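Local coordinates for protein response regulator FixJ (Bradyrhizobium japonicum, PDB 5XSO) that activates, when switched on by the sensor kinase FixL, expression of the nitrogen-fixation regulator genes nifA and fixK, at residues Thr13-Val19 with Gly38-Phe44; Ser58-Val62 with Ala129-Glu134; Ile146-Val150 with Thr193-Ala197; Gly73-Lys78 with Glu103-Ala109. All coordinates share one frame; numbering follows the deposited sequence. Where two conformers were deposited one is given.

Contact 1: residues Thr13-Val19 with Gly38-Phe44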
loop_
_atom_site.group_PDB
_atom_site.type_symbol
_atom_site.label_atom_id
_atom_site.label_comp_id
_atom_site.label_asym_id
_atom_site.label_seq_id
_atom_site.Cartn_x
_atom_site.Cartn_y
_atom_site.Cartn_z
ATOM N N THR A 13 14.891 14.055 9.192
ATOM C CA THR A 13 15.741 13.090 8.487
ATOM C C THR A 13 15.304 12.999 7.036
ATOM O O THR A 13 14.239 13.495 6.654
ATOM C CB THR A 13 15.673 11.678 9.088
ATOM O OG1 THR A 13 14.373 11.120 8.805
ATOM C CG2 THR A 13 15.885 11.694 10.561
ATOM N N LYS A 14 16.124 12.322 6.225
ATOM C CA LYS A 14 15.819 12.129 4.812
ATOM C C LYS A 14 14.788 11.028 4.590
ATOM O O LYS A 14 14.476 10.699 3.439
ATOM C CB LYS A 14 17.100 11.804 4.035
ATOM C CG LYS A 14 18.066 12.990 3.970
ATOM C CD LYS A 14 19.333 12.725 3.156
ATOM C CE LYS A 14 19.080 11.872 1.942
ATOM N NZ LYS A 14 20.304 11.088 1.588
ATOM N N GLY A 15 14.268 10.446 5.653
ATOM C CA GLY A 15 13.371 9.307 5.550
ATOM C C GLY A 15 13.729 8.321 6.645
ATOM O O GLY A 15 14.858 8.284 7.149
ATOM N N HIS A 16 12.747 7.520 7.045
ATOM C CA HIS A 16 12.949 6.496 8.060
ATOM C C HIS A 16 13.051 5.123 7.408
ATOM O O HIS A 16 12.316 4.823 6.465
ATOM C CB HIS A 16 11.833 6.462 9.100
ATOM C CG HIS A 16 12.284 5.863 10.389
ATOM N ND1 HIS A 16 13.031 6.571 11.310
ATOM C CD2 HIS A 16 12.193 4.598 10.866
ATOM C CE1 HIS A 16 13.337 5.778 12.325
ATOM N NE2 HIS A 16 12.843 4.576 12.079
ATOM N N ILE A 17 13.971 4.294 7.903
ATOM C CA ILE A 17 14.233 2.966 7.324
ATOM C C ILE A 17 13.940 1.910 8.375
ATOM O O ILE A 17 14.403 2.022 9.516
ATOM C CB ILE A 17 15.688 2.817 6.831
ATOM C CG1 ILE A 17 16.172 4.039 6.013
ATOM C CG2 ILE A 17 15.864 1.465 6.006
ATOM C CD1 ILE A 17 15.263 4.319 4.818
ATOM N N TYR A 18 13.200 0.870 8.001
ATOM C CA TYR A 18 12.946 -0.248 8.899
ATOM C C TYR A 18 13.803 -1.403 8.393
ATOM O O TYR A 18 13.496 -1.994 7.347
ATOM C CB TYR A 18 11.461 -0.608 8.934
ATOM C CG TYR A 18 10.617 0.503 9.513
ATOM C CD1 TYR A 18 10.795 0.907 10.837
ATOM C CD2 TYR A 18 9.706 1.195 8.724
ATOM C CE1 TYR A 18 10.046 1.941 11.378
ATOM C CE2 TYR A 18 8.925 2.260 9.263
ATOM C CZ TYR A 18 9.120 2.624 10.583
ATOM O OH TYR A 18 8.413 3.672 11.139
ATOM N N VAL A 19 14.861 -1.732 9.130
ATOM C CA VAL A 19 15.786 -2.806 8.734
ATOM C C VAL A 19 15.344 -4.114 9.377
ATOM O O VAL A 19 15.168 -4.182 10.604
ATOM C CB VAL A 19 17.224 -2.469 9.155
ATOM C CG1 VAL A 19 18.179 -3.660 8.893
ATOM C CG2 VAL A 19 17.728 -1.211 8.396
ATOM N N GLY A 38 22.035 10.210 6.373
ATOM C CA GLY A 38 21.035 11.117 6.902
ATOM C C GLY A 38 19.654 10.527 7.122
ATOM O O GLY A 38 18.718 11.287 7.405
ATOM N N PHE A 39 19.500 9.208 7.058
ATOM C CA PHE A 39 18.214 8.567 7.335
ATOM C C PHE A 39 18.045 8.246 8.817
ATOM O O PHE A 39 19.018 7.935 9.494
ATOM C CB PHE A 39 18.138 7.246 6.549
ATOM C CG PHE A 39 18.094 7.455 5.086
ATOM C CD1 PHE A 39 19.233 7.287 4.325
ATOM C CD2 PHE A 39 16.895 7.843 4.459
ATOM C CE1 PHE A 39 19.223 7.487 2.988
ATOM C CE2 PHE A 39 16.862 8.029 3.096
ATOM C CZ PHE A 39 18.008 7.848 2.343
ATOM N N GLY A 40 16.806 8.193 9.283
ATOM C CA GLY A 40 16.505 7.534 10.550
ATOM C C GLY A 40 16.306 6.024 10.376
ATOM O O GLY A 40 15.884 5.558 9.312
ATOM N N VAL A 41 16.599 5.254 11.429
ATOM C CA VAL A 41 16.638 3.782 11.343
ATOM C C VAL A 41 16.001 3.139 12.576
ATOM O O VAL A 41 16.223 3.574 13.715
ATOM C CB VAL A 41 18.076 3.254 11.173
ATOM C CG1 VAL A 41 18.061 1.759 10.841
ATOM C CG2 VAL A 41 18.831 3.995 10.037
ATOM N N THR A 42 15.190 2.103 12.350
ATOM C CA THR A 42 14.692 1.213 13.403
ATOM C C THR A 42 14.983 -0.211 12.951
ATOM O O THR A 42 14.769 -0.533 11.784
ATOM C CB THR A 42 13.185 1.377 13.638
ATOM O OG1 THR A 42 12.895 2.728 14.015
ATOM C CG2 THR A 42 12.700 0.443 14.775
ATOM N N LEU A 43 15.496 -1.062 13.837
ATOM C CA LEU A 43 15.998 -2.359 13.376
ATOM C C LEU A 43 15.219 -3.481 14.036
ATOM O O LEU A 43 14.809 -3.358 15.195
ATOM C CB LEU A 43 17.494 -2.514 13.695
ATOM C CG LEU A 43 18.262 -1.442 12.906
ATOM C CD1 LEU A 43 18.542 -0.249 13.800
ATOM C CD2 LEU A 43 19.546 -1.950 12.191
ATOM N N PHE A 44 15.045 -4.578 13.310
ATOM C CA PHE A 44 14.380 -5.754 13.854
ATOM C C PHE A 44 15.229 -6.984 13.551
ATOM O O PHE A 44 15.738 -7.133 12.428
ATOM C CB PHE A 44 12.974 -5.896 13.248
ATOM C CG PHE A 44 12.102 -4.708 13.481
ATOM C CD1 PHE A 44 11.274 -4.661 14.587
ATOM C CD2 PHE A 44 12.125 -3.630 12.601
ATOM C CE1 PHE A 44 10.449 -3.563 14.812
ATOM C CE2 PHE A 44 11.313 -2.540 12.811
ATOM C CZ PHE A 44 10.474 -2.498 13.915
#
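Thr13 CB lies 3.5 Å from Gly38 O, while its OG1 accepts from Gly15 N in an ST turn. Lys14 N donates an almost straight bond to Gly38 O (3.0 Å), standing well above that carbonyl's plane. The CB of Lys14 lies over one face of the Phe39 ring, a CH-pi contact; its NZ is bonded to Ala37 O. Gly15 O takes Gly40 N (2.9 Å) and meets the edge of the Phe39 ring. From His16 with Gly40 on, edge strand 40-44 pairs beside strand 16-20 in the parallel receiver-domain sheet, the two strands of a beta-alpha-beta unit joined through helix 24-36. With CG anti to the backbone N (chi1 -156°), the His16 ring covers Gly40 C, 3.4 Å from ND1, and NE2 shares a 2.7 Å hydrogen bond with Thr42 OG1. A CB on Gly40 would clash with His16 ND1. Ile17 N binds Gly40 O, Ile17 O receives Thr42 N, and Ile17 CG1 packs on Phe39 CB at 3.8 Å. Tyr18 lies alongside Thr42, whose CB meets the ring edge; its OH is bonded to Ser58 O. Val19 N donates to Thr42 O, and Val19 O accepts from Phe44 N at 2.7 Å; its CG2 touches Val41 CG1 at 3.9 Å.

Contact 2: residues Ser58-Val62 with Ala129-Glu134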
loop_
_atom_site.group_PDB
_atom_site.type_symbol
_atom_site.label_atom_id
_atom_site.label_comp_id
_atom_site.label_asym_id
_atom_site.label_seq_id
_atom_site.Cartn_x
_atom_site.Cartn_y
_atom_site.Cartn_z
ATOM N N SER A 58 5.343 4.743 11.819
ATOM C CA SER A 58 5.131 5.805 10.849
ATOM C C SER A 58 5.837 5.478 9.532
ATOM O O SER A 58 6.720 4.604 9.459
ATOM C CB SER A 58 5.643 7.127 11.392
ATOM O OG SER A 58 6.997 6.991 11.765
ATOM N N PHE A 59 5.474 6.232 8.489
ATOM C CA PHE A 59 5.894 5.901 7.132
ATOM C C PHE A 59 7.410 5.783 7.016
ATOM O O PHE A 59 8.159 6.590 7.568
ATOM C CB PHE A 59 5.406 6.956 6.147
ATOM C CG PHE A 59 5.855 6.704 4.747
ATOM C CD1 PHE A 59 5.279 5.711 3.987
ATOM C CD2 PHE A 59 6.890 7.454 4.194
ATOM C CE1 PHE A 59 5.709 5.476 2.665
ATOM C CE2 PHE A 59 7.328 7.241 2.919
ATOM C CZ PHE A 59 6.743 6.240 2.118
ATOM N N GLY A 60 7.859 4.757 6.310
ATOM C CA GLY A 60 9.272 4.629 6.010
ATOM C C GLY A 60 9.483 3.494 5.034
ATOM O O GLY A 60 8.540 2.844 4.577
ATOM N N CYS A 61 10.737 3.260 4.712
ATOM C CA CYS A 61 11.103 2.251 3.728
ATOM C C CYS A 61 11.589 1.008 4.469
ATOM O O CYS A 61 12.422 1.113 5.379
ATOM C CB CYS A 61 12.198 2.774 2.791
ATOM S SG CYS A 61 12.704 1.633 1.477
ATOM N N VAL A 62 11.100 -0.157 4.068
ATOM C CA VAL A 62 11.555 -1.419 4.651
ATOM C C VAL A 62 12.713 -1.971 3.824
ATOM O O VAL A 62 12.647 -2.019 2.583
ATOM C CB VAL A 62 10.396 -2.429 4.739
ATOM C CG1 VAL A 62 10.893 -3.761 5.297
ATOM C CG2 VAL A 62 9.236 -1.861 5.552
ATOM N N ALA A 129 12.587 4.887 -3.864
ATOM C CA ALA A 129 11.434 4.179 -3.291
ATOM C C ALA A 129 10.570 5.099 -2.448
ATOM O O ALA A 129 9.335 5.045 -2.499
ATOM C CB ALA A 129 11.946 3.033 -2.415
ATOM N N ILE A 130 11.209 5.892 -1.595
ATOM C CA ILE A 130 10.464 6.795 -0.733
ATOM C C ILE A 130 9.752 7.835 -1.576
ATOM O O ILE A 130 8.570 8.134 -1.362
ATOM C CB ILE A 130 11.397 7.454 0.287
ATOM C CG1 ILE A 130 11.780 6.462 1.385
ATOM C CG2 ILE A 130 10.687 8.628 0.951
ATOM C CD1 ILE A 130 12.826 6.978 2.378
ATOM N N ARG A 131 10.459 8.381 -2.564
ATOM C CA ARG A 131 9.877 9.412 -3.414
ATOM C C ARG A 131 8.628 8.900 -4.130
ATOM O O ARG A 131 7.620 9.612 -4.221
ATOM C CB ARG A 131 10.933 9.905 -4.405
ATOM C CG ARG A 131 10.463 10.971 -5.386
ATOM C CD ARG A 131 11.614 11.446 -6.284
ATOM N NE ARG A 131 12.819 11.783 -5.527
ATOM C CZ ARG A 131 13.996 11.176 -5.670
ATOM N NH1 ARG A 131 15.036 11.558 -4.933
ATOM N NH2 ARG A 131 14.139 10.189 -6.548
ATOM N N GLN A 132 8.665 7.655 -4.631
ATOM C CA GLN A 132 7.520 7.109 -5.356
ATOM C C GLN A 132 6.380 6.701 -4.423
ATOM O O GLN A 132 5.210 6.790 -4.806
ATOM C CB GLN A 132 7.937 5.906 -6.210
ATOM C CG GLN A 132 9.236 6.079 -6.981
ATOM C CD GLN A 132 9.057 6.428 -8.446
ATOM O OE1 GLN A 132 8.558 7.507 -8.776
ATOM N NE2 GLN A 132 9.497 5.531 -9.337
ATOM N N ALA A 133 6.693 6.195 -3.222
ATOM C CA ALA A 133 5.670 5.706 -2.295
ATOM C C ALA A 133 5.060 6.802 -1.422
ATOM O O ALA A 133 3.938 6.629 -0.919
ATOM C CB ALA A 133 6.265 4.619 -1.382
ATOM N N GLU A 134 5.775 7.906 -1.206
ATOM C CA GLU A 134 5.284 8.904 -0.264
ATOM C C GLU A 134 3.913 9.442 -0.640
ATOM O O GLU A 134 3.058 9.524 0.257
ATOM C CB GLU A 134 6.303 10.041 -0.113
ATOM C CG GLU A 134 6.118 10.862 1.159
ATOM C CD GLU A 134 7.418 11.197 1.856
ATOM O OE1 GLU A 134 8.418 11.511 1.164
ATOM O OE2 GLU A 134 7.437 11.151 3.106
#
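Phe59 and Cys61 pack on one flank of helix 119-138, the last helix of the CheY-like receiver domain, where it lies against the parallel sheet beside the start of strand 61-65. The ring of Phe59 reaches the helix because its CG is anti to the backbone N (chi1 178°), and it arrives edge-on: CZ is 3.9 Å from Ala133 CB, which lies in the ring plane, and CE2 is 4.1 Å from Ile130 CG2, also near the edge. One turn earlier on the helix, Cys61 takes over. Its CB touches Ile130 CG1 at 4.0 Å and its SG touches Ala129 CB at 4.2 Å, so the two branches of Ile130 are shared between Cys61 and Phe59. Pro88 touches Phe59, Cys61, Ala129 and Ala133, closing the same apolar patch from the loop before strand 89-93. An alanine in place of Phe59 is likely to open a gap beside Ala133 CB and Ile130 CG2 and to strip the side chain of Glu134 of the ring it rests beside. Contacts to polar groups are by van der Waals approach alone. Phe59 CZ comes to 3.8 Å from Glu134 N, which is itself bonded to Ile130 O within the helix. The carboxylate of Glu134, its chain bent at chi2, lies obliquely off the CD2-CE2 side of the ring, the two planes 37° apart, and OE2 comes to 3.9 Å from Phe59 CD2.

Contact 3: residues Ile146-Val150 with Thr193-Ala197. With FMT (formic acid), chain I.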
loop_
_atom_site.group_PDB
_atom_site.type_symbol
_atom_site.label_atom_id
_atom_site.label_comp_id
_atom_site.label_asym_id
_atom_site.label_seq_id
_atom_site.Cartn_x
_atom_site.Cartn_y
_atom_site.Cartn_z
ATOM N N ILE A 146 -12.671 7.451 2.146
ATOM C CA ILE A 146 -13.498 7.190 0.972
ATOM C C ILE A 146 -13.966 5.740 0.961
ATOM O O ILE A 146 -15.143 5.450 0.701
ATOM C CB ILE A 146 -12.731 7.546 -0.312
ATOM C CG1 ILE A 146 -12.539 9.061 -0.401
ATOM C CG2 ILE A 146 -13.471 7.038 -1.561
ATOM C CD1 ILE A 146 -11.590 9.478 -1.479
ATOM N N ALA A 147 -13.049 4.809 1.234
ATOM C CA ALA A 147 -13.433 3.402 1.297
ATOM C C ALA A 147 -14.511 3.179 2.345
ATOM O O ALA A 147 -15.424 2.362 2.150
ATOM C CB ALA A 147 -12.203 2.532 1.614
ATOM N N ALA A 148 -14.397 3.859 3.487
ATOM C CA ALA A 148 -15.430 3.736 4.496
ATOM C C ALA A 148 -16.769 4.212 3.943
ATOM O O ALA A 148 -17.812 3.601 4.218
ATOM C CB ALA A 148 -15.065 4.532 5.739
ATOM N N ARG A 149 -16.753 5.324 3.196
ATOM C CA ARG A 149 -17.980 5.835 2.590
ATOM C C ARG A 149 -18.571 4.795 1.654
ATOM O O ARG A 149 -19.774 4.520 1.695
ATOM C CB ARG A 149 -17.696 7.137 1.836
ATOM C CG ARG A 149 -17.440 8.326 2.756
ATOM C CD ARG A 149 -17.204 9.603 1.922
ATOM N NE ARG A 149 -16.033 10.332 2.390
ATOM C CZ ARG A 149 -15.444 11.340 1.741
ATOM N NH1 ARG A 149 -15.940 11.786 0.580
ATOM N NH2 ARG A 149 -14.358 11.922 2.259
ATOM N N VAL A 150 -17.724 4.194 0.809
ATOM C CA VAL A 150 -18.212 3.177 -0.131
ATOM C C VAL A 150 -18.799 1.995 0.626
ATOM O O VAL A 150 -19.838 1.451 0.237
ATOM C CB VAL A 150 -17.073 2.722 -1.065
ATOM C CG1 VAL A 150 -17.537 1.518 -1.921
ATOM C CG2 VAL A 150 -16.587 3.906 -1.946
ATOM N N THR A 193 -25.181 11.580 -0.950
ATOM C CA THR A 193 -25.013 12.006 0.453
ATOM C C THR A 193 -23.943 11.189 1.180
ATOM O O THR A 193 -23.072 11.750 1.871
ATOM C CB THR A 193 -26.362 11.912 1.191
ATOM O OG1 THR A 193 -27.295 12.761 0.534
ATOM C CG2 THR A 193 -26.227 12.395 2.676
ATOM N N LYS A 194 -23.979 9.859 1.030
ATOM C CA LYS A 194 -23.036 9.011 1.740
ATOM C C LYS A 194 -21.627 9.200 1.202
ATOM O O LYS A 194 -20.661 9.206 1.973
ATOM C CB LYS A 194 -23.461 7.541 1.610
ATOM C CG LYS A 194 -24.659 7.141 2.474
ATOM C CD LYS A 194 -24.938 5.661 2.302
ATOM C CE LYS A 194 -26.097 5.195 3.261
ATOM N NZ LYS A 194 -26.363 3.700 3.117
ATOM N N MET A 195 -21.496 9.431 -0.097
ATOM C CA MET A 195 -20.189 9.658 -0.688
ATOM C C MET A 195 -19.716 11.104 -0.557
ATOM O O MET A 195 -18.527 11.371 -0.776
ATOM C CB MET A 195 -20.189 9.259 -2.163
ATOM C CG MET A 195 -20.377 7.791 -2.449
ATOM S SD MET A 195 -19.189 6.704 -1.593
ATOM C CE MET A 195 -17.733 7.409 -2.320
ATOM N N GLN A 196 -20.609 12.007 -0.184
ATOM C CA GLN A 196 -20.346 13.456 -0.173
ATOM C C GLN A 196 -19.875 13.918 -1.544
ATOM O O GLN A 196 -18.835 14.590 -1.697
ATOM C CB GLN A 196 -19.338 13.811 0.933
ATOM C CG GLN A 196 -20.063 13.643 2.287
ATOM C CD GLN A 196 -21.146 14.733 2.509
ATOM O OE1 GLN A 196 -20.808 15.877 2.841
ATOM N NE2 GLN A 196 -22.468 14.368 2.355
ATOM N N ALA A 197 -20.600 13.480 -2.580
ATOM C CA ALA A 197 -20.278 13.845 -3.960
ATOM C C ALA A 197 -21.308 14.877 -4.413
ATOM O O ALA A 197 -22.510 14.700 -4.164
ATOM C CB ALA A 197 -20.311 12.617 -4.892
HETATM C C FMT I . -27.964 2.039 5.193
HETATM O O1 FMT I . -27.070 1.186 5.220
HETATM O O2 FMT I . -27.810 3.225 5.506
HETATM O O HOH W 1 -16.163 14.429 -0.948
#
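The C-terminal end of helix 184-195, whose first turns lie in the helix-turn-helix motif of the LuxR-type DNA-binding domain, is met here by helix 140-152, which packs against it. Arg149 carries the contact. Its aliphatic part runs past the last helical carbonyls, with CG 3.4 Å from Lys194 O, and a bend at chi3 (-133°) turns the guanidinium so that NH1 donates to Met195 O at 3.0 Å. That oxygen lies near the guanidinium plane, although the donor stands above the plane of the carbonyl. Ile146 CG1 lies over one face of the guanidinium. A water accepts from the same NH1 and donates to Gln196 O, while NE makes a salt bridge to Asp145. Substituting leucine for Arg149 would probably leave Met195 O without this donor and Asp145 without its charged mate. The helix ends in a Schellman motif with Gln196 at the positive-phi position, and Gln196 NE2 folds back to donate to Thr193 O at 2.7 Å, in the carbonyl plane. The bent chain of Met195 puts its SD 3.8 Å from Arg149 CB. Lys194 leads elsewhere, to a salt bridge with Glu157. The methyl of Met195 ends the apolar side, CE lying 3.7 Å from Val150 CG2 and 4.3 Å from Ile146 CG2.

Contact 4: residues Gly73-Lys78 with Glu103-Ala109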
loop_
_atom_site.group_PDB
_atom_site.type_symbol
_atom_site.label_atom_id
_atom_site.label_comp_id
_atom_site.label_asym_id
_atom_site.label_seq_id
_atom_site.Cartn_x
_atom_site.Cartn_y
_atom_site.Cartn_z
ATOM N N GLY A 73 11.010 -13.352 2.052
ATOM C CA GLY A 73 10.542 -12.239 1.245
ATOM C C GLY A 73 9.088 -12.365 0.840
ATOM O O GLY A 73 8.352 -11.370 0.835
ATOM N N ILE A 74 8.659 -13.581 0.468
ATOM C CA ILE A 74 7.273 -13.795 0.064
ATOM C C ILE A 74 6.330 -13.548 1.234
ATOM O O ILE A 74 5.293 -12.890 1.087
ATOM C CB ILE A 74 7.086 -15.213 -0.499
ATOM C CG1 ILE A 74 7.753 -15.337 -1.865
ATOM C CG2 ILE A 74 5.588 -15.571 -0.587
ATOM C CD1 ILE A 74 7.700 -16.761 -2.401
ATOM N N GLU A 75 6.649 -14.114 2.399
ATOM C CA GLU A 75 5.718 -14.032 3.522
ATOM C C GLU A 75 5.593 -12.593 4.005
ATOM O O GLU A 75 4.477 -12.108 4.268
ATOM C CB GLU A 75 6.178 -14.955 4.654
ATOM C CG GLU A 75 5.156 -15.142 5.822
ATOM C CD GLU A 75 3.772 -15.675 5.386
ATOM O OE1 GLU A 75 3.581 -16.919 5.347
ATOM O OE2 GLU A 75 2.868 -14.850 5.106
ATOM N N LEU A 76 6.732 -11.896 4.108
ATOM C CA LEU A 76 6.725 -10.484 4.465
ATOM C C LEU A 76 5.800 -9.701 3.544
ATOM O O LEU A 76 4.899 -8.986 4.003
ATOM C CB LEU A 76 8.146 -9.940 4.382
ATOM C CG LEU A 76 8.241 -8.448 4.685
ATOM C CD1 LEU A 76 7.806 -8.219 6.099
ATOM C CD2 LEU A 76 9.668 -7.923 4.421
ATOM N N LEU A 77 5.983 -9.866 2.232
ATOM C CA LEU A 77 5.141 -9.148 1.279
ATOM C C LEU A 77 3.669 -9.543 1.422
ATOM O O LEU A 77 2.782 -8.678 1.399
ATOM C CB LEU A 77 5.640 -9.399 -0.143
ATOM C CG LEU A 77 6.506 -8.308 -0.771
ATOM C CD1 LEU A 77 5.655 -7.053 -0.944
ATOM C CD2 LEU A 77 7.735 -8.017 0.078
ATOM N N LYS A 78 3.380 -10.835 1.593
ATOM C CA LYS A 78 1.981 -11.237 1.776
ATOM C C LYS A 78 1.365 -10.562 2.997
ATOM O O LYS A 78 0.246 -10.040 2.920
ATOM C CB LYS A 78 1.868 -12.761 1.862
ATOM C CG LYS A 78 1.995 -13.397 0.489
ATOM C CD LYS A 78 1.626 -14.867 0.450
ATOM C CE LYS A 78 1.943 -15.472 -0.921
ATOM N NZ LYS A 78 1.985 -16.968 -0.918
ATOM N N GLU A 103 10.046 -13.397 -6.638
ATOM C CA GLU A 103 8.667 -13.619 -6.204
ATOM C C GLU A 103 8.179 -12.445 -5.359
ATOM O O GLU A 103 7.033 -11.992 -5.497
ATOM C CB GLU A 103 8.577 -14.913 -5.396
ATOM C CG GLU A 103 8.346 -16.175 -6.156
ATOM C CD GLU A 103 7.064 -16.137 -6.987
ATOM O OE1 GLU A 103 5.957 -16.137 -6.401
ATOM O OE2 GLU A 103 7.184 -16.107 -8.228
ATOM N N ALA A 104 9.057 -11.933 -4.484
ATOM C CA ALA A 104 8.695 -10.806 -3.644
ATOM C C ALA A 104 8.375 -9.580 -4.482
ATOM O O ALA A 104 7.439 -8.826 -4.157
ATOM C CB ALA A 104 9.845 -10.494 -2.667
ATOM N N MET A 105 9.138 -9.335 -5.548
ATOM C CA MET A 105 8.763 -8.191 -6.368
ATOM C C MET A 105 7.445 -8.424 -7.095
ATOM O O MET A 105 6.663 -7.480 -7.271
ATOM C CB MET A 105 9.849 -7.792 -7.366
ATOM C CG MET A 105 11.160 -7.340 -6.692
ATOM S SD MET A 105 12.326 -6.871 -7.955
ATOM C CE MET A 105 11.561 -5.355 -8.586
ATOM N N LYS A 106 7.167 -9.662 -7.496
ATOM C CA LYS A 106 5.864 -9.898 -8.132
ATOM C C LYS A 106 4.738 -9.625 -7.148
ATOM O O LYS A 106 3.660 -9.174 -7.544
ATOM C CB LYS A 106 5.793 -11.317 -8.672
ATOM C CG LYS A 106 6.540 -11.450 -10.001
ATOM C CD LYS A 106 6.952 -12.899 -10.348
ATOM C CE LYS A 106 5.851 -13.922 -10.134
ATOM N NZ LYS A 106 5.952 -15.057 -11.129
ATOM N N LEU A 107 4.979 -9.862 -5.855
ATOM C CA LEU A 107 4.006 -9.560 -4.811
ATOM C C LEU A 107 4.016 -8.102 -4.377
ATOM O O LEU A 107 3.153 -7.713 -3.575
ATOM C CB LEU A 107 4.238 -10.455 -3.592
ATOM C CG LEU A 107 4.117 -11.978 -3.762
ATOM C CD1 LEU A 107 4.788 -12.719 -2.622
ATOM C CD2 LEU A 107 2.647 -12.399 -3.863
ATOM N N GLY A 108 4.959 -7.289 -4.864
ATOM C CA GLY A 108 4.878 -5.873 -4.577
ATOM C C GLY A 108 6.158 -5.221 -4.075
ATOM O O GLY A 108 6.214 -3.989 -3.981
ATOM N N ALA A 109 7.185 -5.993 -3.761
ATOM C CA ALA A 109 8.441 -5.344 -3.362
ATOM C C ALA A 109 8.933 -4.433 -4.488
ATOM O O ALA A 109 8.779 -4.743 -5.685
ATOM C CB ALA A 109 9.511 -6.394 -3.030
#
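Leu77 points toward the chain where the facing helix ends, and its two methyls divide the work there. CD1 presses on the backbone where the chain leaves the helix, 3.4 Å from Ala109 N and close to Gly108 C; CD2 lies 3.9 Å from Ala109 CB. The branching carbon CG sits 3.6 Å from Ala104 O, an oxygen already bonded to Ala109 N in the Schellman motif that ends this helix at Gly108. The backbone angles of Gly108 would jam a CB against the preceding carbonyl O. Leu77 CB also meets Leu107 CB at 3.9 Å. Helices 73-82 and 98-106 are neighbours on one side of the receiver-domain sheet, both passing over strand 89-93: Leu77 touches Ile89, while Ala104 and Ala109 touch Ile91. Leu107 answers from the facing segment. Its CG is anti to the carbonyl carbon (chi1 -61°), and CD1 crosses at a slant to Ile74, 3.6 Å from CG2; the same methyl lies 4.2 Å from Lys78 CG. Ile74 in turn sends its other branch across Glu103, CD1 lying 3.6 Å from the CB, so that the aliphatic base of the acid is covered while its carboxylate pairs with Lys106 in its own helix. At the start of helix 73-82 the approach is close because Gly73 has no side chain: Ala104 CB lies 3.9 Å from Gly73 O.

Contacts 1, 2 and 4 belong to the receiver domain; contact 3 lies in the DNA-binding part, its centre about 36 Å from that of contact 1. Contacts 1 and 2 meet in the sheet, where strands 16-20 and 61-65 are neighbours: contact 1 is strand pairing built on backbone hydrogen bonds, contact 2 apolar packing of a helix on the sheet. Contact 4, nested in the chain loop that contact 2 closes, is also mainly apolar, but joins two helices. Contact 3 alone relies on a charged side chain reaching a helix-end carbonyl, with a water beside it. Contact 2 has no exposed residue among those that touch, whereas contacts 1, 3 and 4 each include some at the surface.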